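Local coordinates for protein rhamnonate dehydratase (Gibberella zeae PH-1, PDB 3FXG) that probably dehydrates rhamnonate, a sugar acid, as a magnesium-dependent lyase of the enolase superfamily, at residues G60-E72 and F80-V93. Numbering follows the deposited sequence.
Sequences GINVLGSFLVEIE and FATGFGGPPACWLV
The Phe67 ring lies between its own hairpin and the helix that follows: Ala89 sits over one face, its CB 3.6 Å from the ring centroid in a CH-pi contact, while the carbonyl of Phe84 meets the edge, O lying 3.3 Å from Phe67 CE2. Cys90 SG comes in obliquely and touches Phe67 CB at 3.7 Å, and Val93 CG2 reaches CE1. With CG set between the backbone N and the carbonyl carbon (chi1 77°), the ring lies close beside Gly83 and Gly85, neither of which has a side chain. Val135 of helix 128-148 also packs against it. At the loop end, Leu64 lays CD1 obliquely against Phe84 CE2 (3.3 Å) and CD2 against Pro88 CG; Trp301 meets the Phe84 ring from elsewhere in the chain.

Strands 66-72 and 80-84 run antiparallel, their axes 155° apart. Phe67 and Gly83 form one hydrogen-bonded pair, Val69 and Ala81 the next. Phe67 O is gripped twice, by Gly83 N in the carbonyl plane and by Thr82 OG1 from above that plane at 2.9 Å; the same hydroxyl also bonds Gly26 N. Past the last bridge, Gly85 N bonds Gly65 O (2.8 Å) where the chain turns into the helix. Gly86 CA presses close on Leu64 O in a CA-H...O contact, at 3.2 Å. On the Leu68 and Thr82 face, Glu70 CG rests on Phe80 CB, and Glu70 OE1 forms a salt bridge with Arg15 NE of strand 11-19.

This beta-hairpin leading straight into a helix packed back along its first strand, the axes 28° apart, belongs to the N-terminal capping domain of the mandelate racemase/muconate lactonizing enzyme branch of the enolase superfamily.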
ATOM      1  N   GLY A  60      39.349   8.565  14.164  1.00 15.99           N
ATOM      2  CA  GLY A  60      38.846   8.586  15.530  1.00 16.04           C
ATOM      3  C   GLY A  60      38.018   7.459  16.120  1.00 16.41           C
ATOM      4  O   GLY A  60      37.323   7.680  17.108  1.00 17.51           O
ATOM      5  N   ILE A  61      38.090   6.255  15.564  1.00 16.67           N
ATOM      6  CA  ILE A  61      37.294   5.159  16.111  1.00 16.10           C
ATOM      7  C   ILE A  61      37.620   4.888  17.587  1.00 16.29           C
ATOM      8  O   ILE A  61      36.814   4.311  18.318  1.00 14.10           O
ATOM      9  CB  ILE A  61      37.505   3.857  15.303  1.00 17.66           C
ATOM     10  CG1 ILE A  61      36.363   2.879  15.588  1.00 17.66           C
ATOM     11  CG2 ILE A  61      38.848   3.220  15.675  1.00 18.92           C
ATOM     12  CD1 ILE A  61      36.350   1.660  14.677  1.00 17.40           C
ATOM     13  N   ASN A  62      38.793   5.330  18.023  1.00 15.88           N
ATOM     14  CA  ASN A  62      39.241   5.112  19.397  1.00 17.57           C
ATOM     15  C   ASN A  62      39.238   6.391  20.236  1.00 17.44           C
ATOM     16  O   ASN A  62      39.821   6.432  21.319  1.00 18.80           O
ATOM     17  CB  ASN A  62      40.659   4.540  19.370  1.00 18.27           C
ATOM     18  CG  ASN A  62      41.664   5.517  18.781  1.00 20.10           C
ATOM     19  OD1 ASN A  62      41.324   6.330  17.914  1.00 19.70           O
ATOM     20  ND2 ASN A  62      42.909   5.440  19.239  1.00 20.31           N
ATOM     21  N   VAL A  63      38.568   7.427  19.746  1.00 17.62           N
ATOM     22  CA  VAL A  63      38.548   8.711  20.440  1.00 16.13           C
ATOM     23  C   VAL A  63      37.916   8.753  21.833  1.00 16.42           C
ATOM     24  O   VAL A  63      38.358   9.522  22.686  1.00 16.84           O
ATOM     25  CB  VAL A  63      37.866   9.796  19.561  1.00 18.44           C
ATOM     26  CG1 VAL A  63      36.364   9.544  19.479  1.00 16.14           C
ATOM     27  CG2 VAL A  63      38.155  11.177  20.125  1.00 17.72           C
ATOM     28  N   LEU A  64      36.897   7.937  22.076  1.00 16.36           N
ATOM     29  CA  LEU A  64      36.219   7.957  23.373  1.00 16.99           C
ATOM     30  C   LEU A  64      36.925   7.256  24.528  1.00 17.97           C
ATOM     31  O   LEU A  64      37.016   7.804  25.625  1.00 19.71           O
ATOM     32  CB  LEU A  64      34.804   7.384  23.231  1.00 17.75           C
ATOM     33  CG  LEU A  64      33.873   8.190  22.322  1.00 19.58           C
ATOM     34  CD1 LEU A  64      32.529   7.496  22.209  1.00 21.50           C
ATOM     35  CD2 LEU A  64      33.706   9.591  22.887  1.00 20.98           C
ATOM     36  N   GLY A  65      37.419   6.048  24.293  1.00 16.60           N
ATOM     37  CA  GLY A  65      38.077   5.318  25.361  1.00 16.71           C
ATOM     38  C   GLY A  65      37.046   4.565  26.183  1.00 17.02           C
ATOM     39  O   GLY A  65      35.848   4.622  25.893  1.00 16.65           O
ATOM     40  N   SER A  66      37.504   3.867  27.216  1.00 16.37           N
ATOM     41  CA  SER A  66      36.611   3.088  28.068  1.00 16.70           C
ATOM     42  C   SER A  66      36.415   3.737  29.433  1.00 16.22           C
ATOM     43  O   SER A  66      37.237   4.542  29.868  1.00 15.69           O
ATOM     44  CB  SER A  66      37.183   1.685  28.269  1.00 16.97           C
ATOM     45  OG  SER A  66      37.496   1.070  27.033  1.00 22.74           O
ATOM     46  N   PHE A  67      35.316   3.391  30.099  1.00 15.32           N
ATOM     47  CA  PHE A  67      35.038   3.903  31.434  1.00 15.50           C
ATOM     48  C   PHE A  67      34.379   2.806  32.261  1.00 15.52           C
ATOM     49  O   PHE A  67      33.899   1.808  31.716  1.00 15.35           O
ATOM     50  CB  PHE A  67      34.166   5.178  31.380  1.00 15.17           C
ATOM     51  CG  PHE A  67      32.698   4.938  31.111  1.00 14.88           C
ATOM     52  CD1 PHE A  67      31.752   5.169  32.109  1.00 14.16           C
ATOM     53  CD2 PHE A  67      32.256   4.552  29.850  1.00 13.87           C
ATOM     54  CE1 PHE A  67      30.382   5.024  31.854  1.00 14.16           C
ATOM     55  CE2 PHE A  67      30.889   4.403  29.582  1.00 14.91           C
ATOM     56  CZ  PHE A  67      29.952   4.641  30.586  1.00 13.16           C
ATOM     57  N   LEU A  68      34.392   2.977  33.578  1.00 14.97           N
ATOM     58  CA  LEU A  68      33.811   2.000  34.488  1.00 15.68           C
ATOM     59  C   LEU A  68      32.870   2.689  35.460  1.00 13.82           C
ATOM     60  O   LEU A  68      33.150   3.785  35.945  1.00 14.34           O
ATOM     61  CB  LEU A  68      34.913   1.294  35.286  1.00 16.64           C
ATOM     62  CG  LEU A  68      34.451   0.306  36.362  1.00 18.31           C
ATOM     63  CD1 LEU A  68      34.171  -1.042  35.725  1.00 20.14           C
ATOM     64  CD2 LEU A  68      35.526   0.159  37.430  1.00 21.14           C
ATOM     65  N   VAL A  69      31.754   2.037  35.749  1.00 13.94           N
ATOM     66  CA  VAL A  69      30.785   2.579  36.684  1.00 14.32           C
ATOM     67  C   VAL A  69      30.623   1.618  37.853  1.00 15.83           C
ATOM     68  O   VAL A  69      30.517   0.407  37.658  1.00 15.21           O
ATOM     69  CB  VAL A  69      29.408   2.780  36.010  1.00 14.67           C
ATOM     70  CG1 VAL A  69      28.355   3.107  37.057  1.00 14.91           C
ATOM     71  CG2 VAL A  69      29.494   3.897  34.978  1.00 15.87           C
ATOM     72  N   GLU A  70      30.624   2.157  39.066  1.00 15.37           N
ATOM     73  CA  GLU A  70      30.428   1.340  40.257  1.00 16.53           C
ATOM     74  C   GLU A  70      29.208   1.878  40.990  1.00 15.38           C
ATOM     75  O   GLU A  70      29.079   3.085  41.189  1.00 14.85           O
ATOM     76  CB  GLU A  70      31.636   1.412  41.201  1.00 17.85           C
ATOM     77  CG  GLU A  70      32.952   0.897  40.636  1.00 21.47           C
ATOM     78  CD  GLU A  70      34.035   0.793  41.706  1.00 23.80           C
ATOM     79  OE1 GLU A  70      34.189   1.753  42.489  1.00 24.45           O
ATOM     80  OE2 GLU A  70      34.735  -0.239  41.763  1.00 24.77           O
ATOM     81  N   ILE A  71      28.303   0.986  41.373  1.00 15.16           N
ATOM     82  CA  ILE A  71      27.118   1.394  42.111  1.00 14.88           C
ATOM     83  C   ILE A  71      27.143   0.627  43.428  1.00 15.54           C
ATOM     84  O   ILE A  71      27.102  -0.602  43.439  1.00 16.37           O
ATOM     85  CB  ILE A  71      25.828   1.070  41.332  1.00 13.96           C
ATOM     86  CG1 ILE A  71      25.825   1.835  40.006  1.00 13.48           C
ATOM     87  CG2 ILE A  71      24.602   1.448  42.167  1.00 13.73           C
ATOM     88  CD1 ILE A  71      24.636   1.512  39.108  1.00 14.74           C
ATOM     89  N   GLU A  72      27.238   1.357  44.533  1.00 16.62           N
ATOM     90  CA  GLU A  72      27.296   0.731  45.849  1.00 17.33           C
ATOM     91  C   GLU A  72      25.965   0.828  46.574  1.00 16.14           C
ATOM     92  O   GLU A  72      25.362   1.900  46.639  1.00 16.84           O
ATOM     93  CB  GLU A  72      28.386   1.384  46.700  1.00 18.53           C
ATOM     94  CG  GLU A  72      28.643   0.662  48.015  1.00 21.82           C
ATOM     95  CD  GLU A  72      29.795   1.261  48.793  1.00 25.31           C
ATOM     96  OE1 GLU A  72      30.841   1.544  48.175  1.00 27.55           O
ATOM     97  OE2 GLU A  72      29.658   1.438  50.021  1.00 26.77           O
ATOM     98  N   PHE A  80      29.086  -3.347  39.195  1.00 14.19           N
ATOM     99  CA  PHE A  80      29.807  -2.507  38.252  1.00 14.41           C
ATOM    100  C   PHE A  80      29.728  -3.022  36.821  1.00 13.77           C
ATOM    101  O   PHE A  80      29.317  -4.156  36.573  1.00 13.98           O
ATOM    102  CB  PHE A  80      31.275  -2.359  38.688  1.00 15.51           C
ATOM    103  CG  PHE A  80      31.990  -3.668  38.892  1.00 16.59           C
ATOM    104  CD1 PHE A  80      32.356  -4.458  37.807  1.00 17.23           C
ATOM    105  CD2 PHE A  80      32.304  -4.108  40.175  1.00 17.91           C
ATOM    106  CE1 PHE A  80      33.027  -5.670  37.995  1.00 18.25           C
ATOM    107  CE2 PHE A  80      32.973  -5.320  40.375  1.00 18.91           C
ATOM    108  CZ  PHE A  80      33.334  -6.100  39.280  1.00 16.77           C
ATOM    109  N   ALA A  81      30.111  -2.168  35.881  1.00 12.72           N
ATOM    110  CA  ALA A  81      30.099  -2.519  34.467  1.00 13.01           C
ATOM    111  C   ALA A  81      31.006  -1.558  33.714  1.00 12.54           C
ATOM    112  O   ALA A  81      31.270  -0.450  34.178  1.00 13.70           O
ATOM    113  CB  ALA A  81      28.681  -2.443  33.919  1.00 13.19           C
ATOM    114  N   THR A  82      31.485  -1.987  32.552  1.00 14.04           N
ATOM    115  CA  THR A  82      32.366  -1.157  31.748  1.00 13.92           C
ATOM    116  C   THR A  82      31.764  -0.946  30.364  1.00 15.05           C
ATOM    117  O   THR A  82      30.863  -1.678  29.947  1.00 14.95           O
ATOM    118  CB  THR A  82      33.765  -1.811  31.608  1.00 15.59           C
ATOM    119  OG1 THR A  82      34.656  -0.913  30.936  1.00 17.06           O
ATOM    120  CG2 THR A  82      33.672  -3.109  30.814  1.00 15.15           C
ATOM    121  N   GLY A  83      32.263   0.063  29.661  1.00 15.49           N
ATOM    122  CA  GLY A  83      31.777   0.358  28.328  1.00 17.18           C
ATOM    123  C   GLY A  83      32.643   1.425  27.696  1.00 17.99           C
ATOM    124  O   GLY A  83      33.593   1.900  28.316  1.00 17.96           O
ATOM    125  N   PHE A  84      32.338   1.799  26.459  1.00 19.66           N
ATOM    126  CA  PHE A  84      33.113   2.837  25.800  1.00 18.94           C
ATOM    127  C   PHE A  84      32.382   4.144  26.078  1.00 18.20           C
ATOM    128  O   PHE A  84      31.172   4.145  26.288  1.00 18.00           O
ATOM    129  CB  PHE A  84      33.233   2.545  24.292  1.00 22.11           C
ATOM    130  CG  PHE A  84      32.130   3.130  23.449  1.00 26.68           C
ATOM    131  CD1 PHE A  84      30.791   2.864  23.724  1.00 28.73           C
ATOM    132  CD2 PHE A  84      32.438   3.928  22.349  1.00 28.80           C
ATOM    133  CE1 PHE A  84      29.778   3.382  22.915  1.00 29.54           C
ATOM    134  CE2 PHE A  84      31.432   4.449  21.535  1.00 31.13           C
ATOM    135  CZ  PHE A  84      30.098   4.175  21.820  1.00 30.42           C
ATOM    136  N   GLY A  85      33.115   5.251  26.107  1.00 15.71           N
ATOM    137  CA  GLY A  85      32.497   6.534  26.386  1.00 16.15           C
ATOM    138  C   GLY A  85      33.493   7.458  27.055  1.00 14.79           C
ATOM    139  O   GLY A  85      33.411   8.676  26.924  1.00 15.09           O
ATOM    140  N   GLY A  86      34.422   6.861  27.795  1.00 13.83           N
ATOM    141  CA  GLY A  86      35.469   7.614  28.462  1.00 14.75           C
ATOM    142  C   GLY A  86      35.059   8.825  29.275  1.00 14.49           C
ATOM    143  O   GLY A  86      34.034   8.808  29.952  1.00 15.23           O
ATOM    144  N   PRO A  87      35.855   9.905  29.222  1.00 14.77           N
ATOM    145  CA  PRO A  87      35.599  11.149  29.955  1.00 14.92           C
ATOM    146  C   PRO A  87      34.202  11.753  29.787  1.00 15.22           C
ATOM    147  O   PRO A  87      33.521  12.029  30.772  1.00 15.68           O
ATOM    148  CB  PRO A  87      36.705  12.077  29.450  1.00 16.14           C
ATOM    149  CG  PRO A  87      37.827  11.133  29.179  1.00 15.80           C
ATOM    150  CD  PRO A  87      37.122   9.993  28.476  1.00 15.19           C
ATOM    151  N   PRO A  88      33.754  11.971  28.539  1.00 15.01           N
ATOM    152  CA  PRO A  88      32.415  12.553  28.382  1.00 15.25           C
ATOM    153  C   PRO A  88      31.310  11.696  28.999  1.00 13.94           C
ATOM    154  O   PRO A  88      30.307  12.219  29.487  1.00 12.96           O
ATOM    155  CB  PRO A  88      32.282  12.717  26.866  1.00 16.37           C
ATOM    156  CG  PRO A  88      33.164  11.631  26.318  1.00 17.69           C
ATOM    157  CD  PRO A  88      34.368  11.693  27.229  1.00 15.96           C
ATOM    158  N   ALA A  89      31.504  10.381  28.987  1.00 14.32           N
ATOM    159  CA  ALA A  89      30.528   9.465  29.562  1.00 13.09           C
ATOM    160  C   ALA A  89      30.481   9.671  31.073  1.00 13.44           C
ATOM    161  O   ALA A  89      29.402   9.776  31.661  1.00 10.92           O
ATOM    162  CB  ALA A  89      30.903   8.021  29.240  1.00 12.43           C
ATOM    163  N   CYS A  90      31.656   9.737  31.697  1.00 12.84           N
ATOM    164  CA  CYS A  90      31.739   9.930  33.142  1.00 12.83           C
ATOM    165  C   CYS A  90      31.143  11.262  33.565  1.00 12.86           C
ATOM    166  O   CYS A  90      30.525  11.363  34.623  1.00 13.20           O
ATOM    167  CB  CYS A  90      33.194   9.857  33.615  1.00 13.75           C
ATOM    168  SG  CYS A  90      33.943   8.224  33.450  1.00 14.88           S
ATOM    169  N   TRP A  91      31.335  12.285  32.738  1.00 12.32           N
ATOM    170  CA  TRP A  91      30.805  13.610  33.041  1.00 12.49           C
ATOM    171  C   TRP A  91      29.284  13.535  33.132  1.00 12.53           C
ATOM    172  O   TRP A  91      28.680  14.077  34.058  1.00 12.34           O
ATOM    173  CB  TRP A  91      31.202  14.599  31.946  1.00 12.43           C
ATOM    174  CG  TRP A  91      30.982  16.034  32.311  1.00 12.90           C
ATOM    175  CD1 TRP A  91      31.888  16.888  32.878  1.00 12.65           C
ATOM    176  CD2 TRP A  91      29.778  16.791  32.130  1.00 14.76           C
ATOM    177  NE1 TRP A  91      31.325  18.129  33.054  1.00 14.25           N
ATOM    178  CE2 TRP A  91      30.031  18.098  32.604  1.00 13.81           C
ATOM    179  CE3 TRP A  91      28.508  16.490  31.609  1.00 14.79           C
ATOM    180  CZ2 TRP A  91      29.060  19.109  32.576  1.00 15.05           C
ATOM    181  CZ3 TRP A  91      27.540  17.496  31.581  1.00 16.68           C
ATOM    182  CH2 TRP A  91      27.825  18.792  32.061  1.00 16.01           C
ATOM    183  N   LEU A  92      28.669  12.853  32.170  1.00 12.15           N
ATOM    184  CA  LEU A  92      27.215  12.713  32.142  1.00 13.05           C
ATOM    185  C   LEU A  92      26.689  11.877  33.304  1.00 12.38           C
ATOM    186  O   LEU A  92      25.660  12.205  33.897  1.00 12.36           O
ATOM    187  CB  LEU A  92      26.775  12.096  30.811  1.00 11.89           C
ATOM    188  CG  LEU A  92      26.989  12.978  29.577  1.00 12.56           C
ATOM    189  CD1 LEU A  92      26.732  12.170  28.314  1.00 13.99           C
ATOM    190  CD2 LEU A  92      26.058  14.183  29.641  1.00 13.21           C
ATOM    191  N   VAL A  93      27.397  10.800  33.630  1.00 12.40           N
ATOM    192  CA  VAL A  93      26.995   9.932  34.730  1.00 12.71           C
ATOM    193  C   VAL A  93      26.672  10.739  35.987  1.00 13.55           C
ATOM    194  O   VAL A  93      25.594  10.605  36.568  1.00 14.45           O
ATOM    195  CB  VAL A  93      28.114   8.922  35.097  1.00 13.15           C
ATOM    196  CG1 VAL A  93      27.787   8.248  36.422  1.00 14.63           C
ATOM    197  CG2 VAL A  93      28.265   7.876  33.998  1.00 11.86           C
TER